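Local coordinates for protein inorganic polyphosphate/ATP-glucomannokinase (Arthrobacter sp., PDB 1WOQ) that phosphorylates glucose and mannose, drawing the phosphoryl group from either inorganic polyphosphate or ATP, as a sugar kinase of the ROK family, at residues 202-205 with 206-210. Numbering follows the deposited sequence.
Sequences LQRY and FSHVE
Tyr205 turns the edge of its ring to the face of Phe206, the next residue along helix 195-213, in a T-shaped stack with centroids 5.5 Å apart and planes at 89°. This amphipathic helix packs on a mixed sheet of the actin-like ATPase fold, and the two rings belong to its buried side, touching Ile147 of strand 143-149. Tyr205 CD2 sits over the centre of the Phe206 ring. One turn on, CG2 of Val209 makes a CH-pi contact over a face of the Tyr205 ring, 4.0 Å from its centroid but displaced toward the rim. CG of Tyr205 lies anti to the backbone N (chi1 -178°), which swings the ring across Val209, while its OH bonds to the carbonyl O of Leu169. An alanine here would take away the edge set against Phe206 and the face under Val209 CG2, and would probably open a gap against the sheet and leave Leu169 O without its hydroxyl partner. Phe206 also lies side by side with Leu202, Leu202 CB lying 4.0 Å from Phe206 CD1, and meets Phe218 edge-to-face.

The other flank of the helix is polar. Ser207 folds its hydroxyl back to bond Gln203 O at 2.7 Å; the same carbonyl accepts Ser207 N, so two donors of one residue grip it. Gln203 reaches Arg236 N through OE1 and a water through NE2. Arg204 NH2 passes 3.5 Å from His208 CD2, its guanidinium plane turned 74° from the imidazole, while NH1 forms a salt bridge with Asp175. A second water, in the guanidinium plane, accepts a hydrogen bond from Arg204 NE at 2.7 Å and donates to Ser207 OG at 2.7 Å.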
# COMPACT_ATOMS: atom_id res chain seq x y z
N LEU A 202 -13.88 9.43 10.81
CA LEU A 202 -13.66 8.01 10.60
C LEU A 202 -14.91 7.20 10.92
O LEU A 202 -15.17 6.19 10.28
CB LEU A 202 -12.48 7.51 11.45
CG LEU A 202 -11.12 8.14 11.10
CD1 LEU A 202 -10.04 7.49 11.94
CD2 LEU A 202 -10.82 7.94 9.61
N GLN A 203 -15.67 7.63 11.92
CA GLN A 203 -16.91 6.94 12.29
C GLN A 203 -17.82 6.96 11.06
O GLN A 203 -18.44 5.96 10.72
CB GLN A 203 -17.60 7.65 13.45
CG GLN A 203 -19.02 7.14 13.79
CD GLN A 203 -19.04 5.69 14.22
OE1 GLN A 203 -18.13 5.21 14.89
NE2 GLN A 203 -20.11 4.98 13.86
N ARG A 204 -17.89 8.12 10.42
CA ARG A 204 -18.72 8.29 9.23
C ARG A 204 -18.21 7.42 8.09
O ARG A 204 -19.00 6.72 7.44
CB ARG A 204 -18.71 9.75 8.78
CG ARG A 204 -19.60 10.03 7.57
CD ARG A 204 -21.06 9.73 7.89
NE ARG A 204 -21.62 8.67 7.06
CZ ARG A 204 -22.07 8.84 5.82
NH1 ARG A 204 -22.03 10.04 5.25
NH2 ARG A 204 -22.56 7.81 5.14
N TYR A 205 -16.91 7.46 7.84
CA TYR A 205 -16.31 6.68 6.76
C TYR A 205 -16.49 5.18 6.95
O TYR A 205 -17.02 4.49 6.07
CB TYR A 205 -14.81 6.99 6.63
CG TYR A 205 -14.15 6.25 5.48
CD1 TYR A 205 -14.25 6.72 4.17
CD2 TYR A 205 -13.46 5.06 5.70
CE1 TYR A 205 -13.69 6.01 3.11
CE2 TYR A 205 -12.89 4.34 4.65
CZ TYR A 205 -13.01 4.83 3.35
OH TYR A 205 -12.47 4.11 2.30
N PHE A 206 -16.05 4.66 8.10
CA PHE A 206 -16.16 3.23 8.34
C PHE A 206 -17.59 2.72 8.45
O PHE A 206 -17.88 1.62 7.99
CB PHE A 206 -15.36 2.83 9.58
CG PHE A 206 -13.88 2.82 9.35
CD1 PHE A 206 -13.09 3.89 9.74
CD2 PHE A 206 -13.27 1.74 8.70
CE1 PHE A 206 -11.72 3.90 9.48
CE2 PHE A 206 -11.90 1.74 8.44
CZ PHE A 206 -11.12 2.83 8.83
N SER A 207 -18.49 3.51 9.02
CA SER A 207 -19.88 3.06 9.12
C SER A 207 -20.49 3.03 7.72
O SER A 207 -21.32 2.17 7.42
CB SER A 207 -20.69 3.98 10.06
OG SER A 207 -20.79 5.29 9.56
N HIS A 208 -20.08 3.95 6.85
CA HIS A 208 -20.60 3.97 5.49
C HIS A 208 -20.10 2.74 4.73
O HIS A 208 -20.87 2.04 4.09
CB HIS A 208 -20.17 5.23 4.75
CG HIS A 208 -20.66 5.29 3.33
ND1 HIS A 208 -19.81 5.41 2.25
CD2 HIS A 208 -21.91 5.23 2.82
CE1 HIS A 208 -20.52 5.42 1.14
NE2 HIS A 208 -21.79 5.32 1.45
N VAL A 209 -18.80 2.48 4.82
CA VAL A 209 -18.20 1.34 4.13
C VAL A 209 -18.76 0.03 4.70
O VAL A 209 -18.92 -0.96 3.99
CB VAL A 209 -16.66 1.37 4.27
CG1 VAL A 209 -16.04 0.12 3.64
CG2 VAL A 209 -16.11 2.62 3.58
N GLU A 210 -19.05 0.05 6.00
CA GLU A 210 -19.61 -1.11 6.68
C GLU A 210 -20.98 -1.43 6.07
O GLU A 210 -21.32 -2.59 5.86
CB GLU A 210 -19.73 -0.79 8.17
CG GLU A 210 -20.53 -1.75 9.00
CD GLU A 210 -20.41 -1.45 10.47
OE1 GLU A 210 -19.39 -1.86 11.07
OE2 GLU A 210 -21.30 -0.77 11.02
O HOH W 1 -22.21 6.37 12.53
O HOH W 2 -22.45 6.16 7.55